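Local coordinates for periplasmic His/Glu/Gln/Arg/opine family-binding protein (Silicibacter pomeroyi, PDB 3I6V) that binds lysine in the cleft between its two lobes and probably delivers amino acids of this kind to an ABC importer, at residues F20-D23 against V27-F30; E31-D36 against I212-G217; V49-D52 against P58-V61; V129-A132 against E136-A139. All blocks are in the same frame, centred on the assembly; numbering follows the deposited sequence.

Contact 1: F20-D23 against V27-F30; sequences FIND and VDGF
F20 and D28 face each other as a hydrogen-bonded pair of two antiparallel strands, joined by two backbone bonds: D28 N to F20 O at 2.8 Å and F20 N to D28 O at 3.0 Å. One step on, I21 and V27 form a non-hydrogen-bonded pair, with a CA-H...O contact from V27 CA to F20 O at 3.5 Å.

Side-chain hydrogen bonds take over where the backbone ladder stops. N22 ND2 gives a nearly straight bond to D28 OD2 (2.8 Å, 165°), with the acceptor in the plane of its amide but the donor above the plane of the carboxylate; the two flat groups stand almost perpendicular. The other carboxylate oxygen, OD1, accepts from G29 N at 2.7 Å, so both oxygens of D28 are engaged and its rotation is fixed. N22 OD1, meanwhile, bonds to E26 N inside the turn.

Carbon contacts lie on both faces of the hairpin. The F20 side chain swings its CG between its own N and carbonyl carbon (chi1 63°), which lays the ring alongside D28. D28 CB sits over one ring face in a CH-pi contact, 3.9 Å from the F20 centroid and displaced toward the rim, while F20 CE1 reaches G29 CA at 3.6 Å. On the other face I21 CD1 touches V27 CG2 at 3.9 Å, beside K50 and W48 of strand 46-50.

G29 is the N-cap residue of helix 30-42, which makes this a beta hairpin running directly into a helix, in one of the two lobes that enclose the lysine of this family 3 solute-binding protein.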
# COMPACT_ATOMS: atom_id res chain seq x y z
N PHE A 20 9.48 -3.23 -1.03
CA PHE A 20 10.67 -2.71 -0.31
C PHE A 20 11.91 -2.91 -1.17
O PHE A 20 11.86 -3.65 -2.14
CB PHE A 20 10.79 -3.29 1.13
CG PHE A 20 10.99 -4.79 1.19
CD1 PHE A 20 9.91 -5.65 1.22
CD2 PHE A 20 12.28 -5.34 1.29
CE1 PHE A 20 10.09 -7.04 1.27
CE2 PHE A 20 12.49 -6.71 1.37
CZ PHE A 20 11.40 -7.58 1.35
N ILE A 21 13.01 -2.21 -0.84
CA ILE A 21 14.28 -2.43 -1.52
C ILE A 21 15.08 -3.38 -0.63
O ILE A 21 15.30 -3.08 0.54
CB ILE A 21 15.07 -1.11 -1.74
CG1 ILE A 21 14.20 -0.05 -2.42
CG2 ILE A 21 16.44 -1.39 -2.50
CD1 ILE A 21 13.65 -0.45 -3.82
N ASN A 22 15.44 -4.55 -1.15
CA ASN A 22 16.19 -5.50 -0.34
C ASN A 22 17.67 -5.10 -0.23
O ASN A 22 18.10 -4.09 -0.79
CB ASN A 22 15.94 -6.97 -0.81
CG ASN A 22 16.50 -7.28 -2.19
OD1 ASN A 22 17.44 -6.62 -2.69
ND2 ASN A 22 15.95 -8.31 -2.82
N ASP A 23 18.45 -5.88 0.51
CA ASP A 23 19.86 -5.52 0.78
C ASP A 23 20.77 -5.60 -0.46
O ASP A 23 21.88 -5.06 -0.48
CB ASP A 23 20.38 -6.39 1.94
CG ASP A 23 19.72 -6.02 3.28
OD1 ASP A 23 19.60 -4.81 3.56
OD2 ASP A 23 19.33 -6.94 4.05
N VAL A 27 14.09 -4.27 -5.90
CA VAL A 27 12.71 -4.25 -5.44
C VAL A 27 12.30 -5.67 -5.03
O VAL A 27 12.57 -6.62 -5.75
CB VAL A 27 11.78 -3.73 -6.62
CG1 VAL A 27 10.33 -3.98 -6.32
CG2 VAL A 27 12.01 -2.26 -6.83
N ASP A 28 11.62 -5.79 -3.90
CA ASP A 28 11.26 -7.06 -3.34
C ASP A 28 9.89 -6.90 -2.69
O ASP A 28 9.34 -5.80 -2.64
CB ASP A 28 12.31 -7.42 -2.25
CG ASP A 28 12.46 -8.92 -2.02
OD1 ASP A 28 11.47 -9.68 -2.20
OD2 ASP A 28 13.59 -9.34 -1.60
N GLY A 29 9.32 -7.99 -2.19
CA GLY A 29 8.02 -7.91 -1.54
C GLY A 29 6.92 -8.61 -2.32
O GLY A 29 7.14 -9.16 -3.39
N PHE A 30 5.72 -8.59 -1.76
CA PHE A 30 4.54 -9.17 -2.40
C PHE A 30 4.38 -8.70 -3.85
O PHE A 30 4.16 -9.50 -4.76
CB PHE A 30 3.28 -8.81 -1.58
CG PHE A 30 2.00 -9.21 -2.26
CD1 PHE A 30 1.62 -10.55 -2.30
CD2 PHE A 30 1.19 -8.24 -2.85
CE1 PHE A 30 0.43 -10.93 -2.91
CE2 PHE A 30 -0.01 -8.61 -3.48
CZ PHE A 30 -0.40 -9.94 -3.52

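Contact 2: E31-D36 against I212-G217; sequences ERELGD and IKKWFG
E33 of helix 30-42 reaches over to K214 and W215 in the last turn of helix 207-216, a polar surface contact between two helices far apart in sequence within the type 2 periplasmic-binding-protein fold. All of it converges on one oxygen, E33 OE1.

The glutamate leaves its helix with CG anti to the backbone N (chi1 -166°), its extended chain carrying the carboxylate across to the other helix. W215 presents the edge of its indole: NE1 points at E33 OE1 with the acceptor essentially in the ring plane, and the bond is nearly linear (2.8 Å, 173°). Ring and carboxylate planes are turned 60° apart, and the donor arrives on the anti side of OE1, tilted out of the carboxylate plane.

K214 comes along a different path. Its chain is extended throughout and crosses the glutamate at a slant, bringing NZ to 2.9 Å from E33 OE1 in a salt bridge. The ammonium lies well out of the carboxylate plane, on the face opposite to the one from which the indole N-H approaches. OE1 is therefore gripped from both sides, and the two donors together probably favour the charged form of the glutamate.

Within helix 30-42, R32 makes a second salt bridge one turn along, its NE reaching D36 OD2 at 2.9 Å, while R32 NH1 bonds to V27 O of the hairpin. D36 itself also accepts from W48 NE1 through OD1. Across the contact, the other oxygen of E33, OE2, stays 3.7 Å from K214 NZ.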
# COMPACT_ATOMS: atom_id res chain seq x y z
N GLU A 31 4.51 -7.40 -4.02
CA GLU A 31 4.29 -6.76 -5.30
C GLU A 31 5.37 -7.01 -6.32
O GLU A 31 5.10 -6.93 -7.52
CB GLU A 31 4.03 -5.25 -5.09
CG GLU A 31 2.66 -5.09 -4.41
CD GLU A 31 2.36 -3.67 -3.95
OE1 GLU A 31 3.30 -2.93 -3.57
OE2 GLU A 31 1.15 -3.31 -3.98
N ARG A 32 6.59 -7.30 -5.87
CA ARG A 32 7.64 -7.73 -6.80
C ARG A 32 7.21 -9.05 -7.40
O ARG A 32 7.25 -9.23 -8.61
CB ARG A 32 9.00 -7.95 -6.10
CG ARG A 32 10.06 -8.60 -7.03
CD ARG A 32 10.36 -7.60 -8.15
NE ARG A 32 11.21 -8.07 -9.25
CZ ARG A 32 12.49 -7.74 -9.40
NH1 ARG A 32 13.10 -7.00 -8.47
NH2 ARG A 32 13.17 -8.17 -10.47
N GLU A 33 6.86 -10.00 -6.54
CA GLU A 33 6.47 -11.32 -7.02
C GLU A 33 5.20 -11.24 -7.88
O GLU A 33 5.08 -11.88 -8.94
CB GLU A 33 6.22 -12.25 -5.85
CG GLU A 33 6.13 -13.70 -6.29
CD GLU A 33 5.78 -14.66 -5.18
OE1 GLU A 33 6.05 -14.37 -3.99
OE2 GLU A 33 5.24 -15.73 -5.50
N LEU A 34 4.24 -10.45 -7.41
CA LEU A 34 2.99 -10.32 -8.16
C LEU A 34 3.24 -9.67 -9.51
O LEU A 34 2.85 -10.20 -10.54
CB LEU A 34 1.95 -9.52 -7.35
CG LEU A 34 0.65 -9.22 -8.12
CD1 LEU A 34 -0.14 -10.54 -8.40
CD2 LEU A 34 -0.17 -8.27 -7.31
N GLY A 35 3.90 -8.52 -9.50
CA GLY A 35 4.16 -7.77 -10.71
C GLY A 35 4.89 -8.60 -11.77
O GLY A 35 4.53 -8.56 -12.97
N ASP A 36 5.93 -9.33 -11.34
CA ASP A 36 6.66 -10.21 -12.27
C ASP A 36 5.75 -11.27 -12.85
O ASP A 36 5.82 -11.56 -14.05
CB ASP A 36 7.85 -10.90 -11.58
CG ASP A 36 8.99 -9.95 -11.25
OD1 ASP A 36 9.07 -8.82 -11.84
OD2 ASP A 36 9.84 -10.35 -10.43
N ILE A 212 -1.08 -14.20 -1.69
CA ILE A 212 -1.52 -13.37 -0.60
C ILE A 212 -1.23 -14.01 0.77
O ILE A 212 -0.72 -13.34 1.68
CB ILE A 212 -3.02 -13.02 -0.70
CG1 ILE A 212 -3.29 -12.09 -1.90
CG2 ILE A 212 -3.45 -12.36 0.59
CD1 ILE A 212 -4.79 -11.80 -2.16
N LYS A 213 -1.59 -15.29 0.93
CA LYS A 213 -1.34 -16.00 2.19
C LYS A 213 0.17 -16.11 2.46
O LYS A 213 0.61 -15.86 3.57
CB LYS A 213 -2.03 -17.38 2.21
CG LYS A 213 -3.55 -17.32 2.37
CD LYS A 213 -4.23 -18.65 2.07
CE LYS A 213 -5.76 -18.53 2.16
NZ LYS A 213 -6.44 -19.33 1.05
N LYS A 214 0.96 -16.42 1.43
CA LYS A 214 2.43 -16.47 1.56
C LYS A 214 2.97 -15.17 2.24
O LYS A 214 3.72 -15.23 3.24
CB LYS A 214 3.09 -16.70 0.19
CG LYS A 214 4.61 -16.75 0.24
CD LYS A 214 5.20 -16.79 -1.18
CE LYS A 214 6.73 -16.60 -1.14
NZ LYS A 214 7.28 -16.57 -2.53
N TRP A 215 2.55 -14.01 1.71
CA TRP A 215 3.08 -12.74 2.21
C TRP A 215 2.34 -12.11 3.40
O TRP A 215 2.95 -11.42 4.20
CB TRP A 215 3.21 -11.74 1.06
CG TRP A 215 4.28 -12.08 0.10
CD1 TRP A 215 4.17 -12.84 -1.03
CD2 TRP A 215 5.65 -11.67 0.17
NE1 TRP A 215 5.37 -12.92 -1.68
CE2 TRP A 215 6.31 -12.22 -0.96
CE3 TRP A 215 6.40 -10.89 1.08
CZ2 TRP A 215 7.68 -12.02 -1.20
CZ3 TRP A 215 7.75 -10.70 0.84
CH2 TRP A 215 8.38 -11.26 -0.29
N PHE A 216 1.03 -12.34 3.50
CA PHE A 216 0.20 -11.67 4.51
C PHE A 216 -0.30 -12.59 5.62
O PHE A 216 -0.88 -12.12 6.60
CB PHE A 216 -0.96 -10.88 3.85
CG PHE A 216 -0.49 -9.76 2.96
CD1 PHE A 216 -0.41 -9.95 1.59
CD2 PHE A 216 -0.08 -8.54 3.51
CE1 PHE A 216 0.05 -8.92 0.73
CE2 PHE A 216 0.40 -7.50 2.68
CZ PHE A 216 0.48 -7.70 1.28
N GLY A 217 -0.07 -13.90 5.48
CA GLY A 217 -0.41 -14.86 6.54
C GLY A 217 -1.61 -15.72 6.21
O GLY A 217 -2.45 -15.34 5.38

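Contact 3: V49-D52 against P58-V61; sequences VKND and PNLV
N51 and N59 meet through their side-chain amides, and between the two segments this is the whole contact. N59 ND2 donates to N51 OD1 over 3.0 Å in a bond that is almost straight at 175°. Donor and acceptor are both well aimed: the oxygen lies in the plane of the N59 amide, and the N-H arrives in the carbonyl plane of N51, on a lone pair. Since the two amide planes stand at 86° to each other, the groups cross rather than stack.

N51, just past the end of strand 46-50, has CG anti to its backbone N (chi1 -164°), which carries the amide toward helix 56-61. Its ND2 then turns back to its own chain and bonds D52 O at 2.8 Å, again on a lone pair, and it also bonds S55 OG. Y65 packs against both asparagines.

Beyond this tight spot the segments draw apart. Even N51 and N59 have CA atoms 8.1 Å from each other, and the flanking residues of both segments, several of them exposed to solvent, lie apart.

The amide of N51 thus works both ways, accepting from the helix while donating to the connecting chain. These directional bonds fix its flip and tie the end of the edge strand of the lobe's parallel sheet to the following helix; between these two segments the link is polar.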
# COMPACT_ATOMS: atom_id res chain seq x y z
N VAL A 49 10.99 0.38 -11.21
CA VAL A 49 11.39 1.77 -10.95
C VAL A 49 10.91 2.16 -9.56
O VAL A 49 9.75 1.90 -9.20
CB VAL A 49 10.87 2.78 -12.02
CG1 VAL A 49 11.42 4.22 -11.77
CG2 VAL A 49 11.27 2.32 -13.43
N LYS A 50 11.81 2.74 -8.76
CA LYS A 50 11.50 3.17 -7.41
C LYS A 50 11.12 4.62 -7.46
O LYS A 50 11.79 5.40 -8.10
CB LYS A 50 12.71 2.97 -6.48
CG LYS A 50 12.55 3.55 -5.08
CD LYS A 50 13.89 3.41 -4.31
CE LYS A 50 13.98 4.41 -3.14
NZ LYS A 50 13.51 3.79 -1.88
N ASN A 51 10.03 5.01 -6.79
CA ASN A 51 9.67 6.42 -6.75
C ASN A 51 9.07 6.74 -5.39
O ASN A 51 8.33 5.91 -4.87
CB ASN A 51 8.64 6.75 -7.88
CG ASN A 51 8.52 8.23 -8.14
OD1 ASN A 51 9.13 8.75 -9.06
ND2 ASN A 51 7.78 8.93 -7.31
N ASP A 52 9.35 7.91 -4.83
CA ASP A 52 8.79 8.25 -3.52
C ASP A 52 7.25 8.34 -3.66
O ASP A 52 6.71 8.72 -4.72
CB ASP A 52 9.32 9.61 -2.99
CG ASP A 52 10.85 9.60 -2.68
OD1 ASP A 52 11.43 10.69 -2.60
OD2 ASP A 52 11.46 8.52 -2.53
N PRO A 58 2.03 11.94 -9.82
CA PRO A 58 2.48 12.88 -10.89
C PRO A 58 3.57 12.30 -11.78
O PRO A 58 3.56 12.54 -12.99
CB PRO A 58 3.03 14.10 -10.12
CG PRO A 58 2.58 13.97 -8.72
CD PRO A 58 1.96 12.58 -8.50
N ASN A 59 4.49 11.51 -11.21
CA ASN A 59 5.55 10.92 -12.03
C ASN A 59 5.10 9.78 -12.97
O ASN A 59 5.76 9.53 -13.98
CB ASN A 59 6.76 10.54 -11.15
CG ASN A 59 7.48 11.78 -10.59
OD1 ASN A 59 7.15 12.91 -10.97
ND2 ASN A 59 8.45 11.57 -9.72
N LEU A 60 4.00 9.09 -12.63
CA LEU A 60 3.33 8.21 -13.59
C LEU A 60 2.76 9.05 -14.72
O LEU A 60 2.94 8.74 -15.90
CB LEU A 60 2.17 7.42 -12.93
CG LEU A 60 1.17 6.73 -13.89
CD1 LEU A 60 1.83 5.54 -14.58
CD2 LEU A 60 -0.07 6.23 -13.15
N VAL A 61 2.03 10.11 -14.35
CA VAL A 61 1.38 10.97 -15.35
C VAL A 61 2.41 11.59 -16.33
O VAL A 61 2.13 11.70 -17.51
CB VAL A 61 0.47 12.05 -14.67
CG1 VAL A 61 -0.05 13.10 -15.67
CG2 VAL A 61 -0.72 11.36 -13.95

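Contact 4: V129-A132 against E136-A139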
# COMPACT_ATOMS: atom_id res chain seq x y z
N VAL A 129 -0.70 14.93 11.68
CA VAL A 129 0.64 15.26 11.17
C VAL A 129 1.05 14.24 10.08
O VAL A 129 1.00 13.01 10.28
CB VAL A 129 1.71 15.42 12.32
CG1 VAL A 129 1.78 14.17 13.19
CG2 VAL A 129 3.10 15.78 11.76
N GLU A 130 1.44 14.77 8.93
CA GLU A 130 1.80 13.95 7.76
C GLU A 130 3.30 13.73 7.63
O GLU A 130 4.06 14.66 7.82
CB GLU A 130 1.30 14.64 6.50
CG GLU A 130 -0.22 14.61 6.43
CD GLU A 130 -0.77 15.23 5.15
OE1 GLU A 130 -1.05 14.47 4.21
OE2 GLU A 130 -0.96 16.46 5.11
N PHE A 131 3.70 12.51 7.27
CA PHE A 131 5.09 12.15 7.03
C PHE A 131 5.24 11.52 5.64
O PHE A 131 4.34 10.81 5.17
CB PHE A 131 5.57 11.14 8.10
CG PHE A 131 5.57 11.72 9.47
CD1 PHE A 131 4.43 11.63 10.28
CD2 PHE A 131 6.67 12.46 9.91
CE1 PHE A 131 4.39 12.21 11.53
CE2 PHE A 131 6.64 13.05 11.18
CZ PHE A 131 5.50 12.93 11.99
N ALA A 132 6.39 11.76 5.02
CA ALA A 132 6.67 11.31 3.65
C ALA A 132 6.71 9.79 3.52
O ALA A 132 6.32 9.25 2.47
CB ALA A 132 8.01 11.94 3.14
N GLU A 136 8.67 6.79 8.88
CA GLU A 136 8.63 8.05 9.65
C GLU A 136 7.40 8.18 10.58
O GLU A 136 7.48 8.76 11.67
CB GLU A 136 8.72 9.27 8.73
CG GLU A 136 10.15 9.55 8.20
CD GLU A 136 10.18 10.37 6.90
OE1 GLU A 136 9.13 10.87 6.45
OE2 GLU A 136 11.28 10.50 6.30
N THR A 137 6.26 7.65 10.13
CA THR A 137 5.07 7.61 10.99
C THR A 137 5.28 6.71 12.20
O THR A 137 4.79 7.02 13.29
CB THR A 137 3.77 7.14 10.23
OG1 THR A 137 3.86 5.75 9.90
CG2 THR A 137 3.59 7.96 8.94
N ILE A 138 5.98 5.59 12.03
CA ILE A 138 6.23 4.69 13.17
C ILE A 138 7.20 5.37 14.14
O ILE A 138 6.98 5.37 15.37
CB ILE A 138 6.83 3.32 12.72
CG1 ILE A 138 5.93 2.63 11.69
CG2 ILE A 138 7.12 2.42 13.92
CD1 ILE A 138 4.44 2.49 12.12
N ALA A 139 8.25 5.98 13.58
CA ALA A 139 9.25 6.69 14.38
C ALA A 139 8.62 7.81 15.20
O ALA A 139 9.00 8.03 16.36
CB ALA A 139 10.39 7.23 13.46
O HOH W 1 8.39 13.47 6.42
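F131 turns one face of its ring to the first turns of helix 134-142: the backbone carbonyl of E136 sits over the ring centre, E136 O being 4.1 Å above the plane. E136 CB approaches from the same helix, 3.7 Å from F131 CB and 4.0 Å from CD2. The methyl of T137 meets the ring obliquely, its CG2 lying 3.8 Å from F131 CB and close to CD1. The E136 carboxylate is carried away from the ring toward A132, its plane turned 66° from the ring.

F131 ends strand 127-131 with its CB directed at the helix. For T137, chi1 of 70° tucks OG1 between the backbone N and the carbonyl carbon, where it bonds to P134 O one turn back; the methyl is left for the phenylalanine. A110 of the neighbouring strand and E145 also touch F131.

At the strand end a water bridges E136 and A132, accepting from A132 N at 3.0 Å and donating to E136 OE1 at 2.7 Å. OE1 also comes within 3.7 Å of A132 CB. Q112 NE2 donates to A132 O; Q112 and P134, the latter in the turn between the two segments, both belong to the lysine pocket.

Strand and helix thus pack through a phenyl ring, a methyl and the helix backbone, with a single bridging water at the polar margin. That water relays a hydrogen bond from the A132 amide to the carboxylate, and so probably satisfies both polar groups at the strand end.

How the contacts relate
From the N terminus, contact 1 closes a short loop first, folding strands 19-21 and 27-28 into a hairpin. Contact 2 opens directly afterwards on helix 30-42 and closes only near the C terminus at helix 207-216. Nested inside its long loop, in series, contact 3 closes a short loop joining strand 46-50 to helix 56-61, and contact 4 another joining strand 127-131 to helix 134-142; none cross. Contacts 1 and 2 adjoin, with G29 packed on W215 and F30 on F216. Contact 1 also touches contact 3 where I21 meets K50. Contact 4 stands apart, its centre about 25 Å from that of contact 2: it belongs to the second lobe, across the lysine-binding cleft.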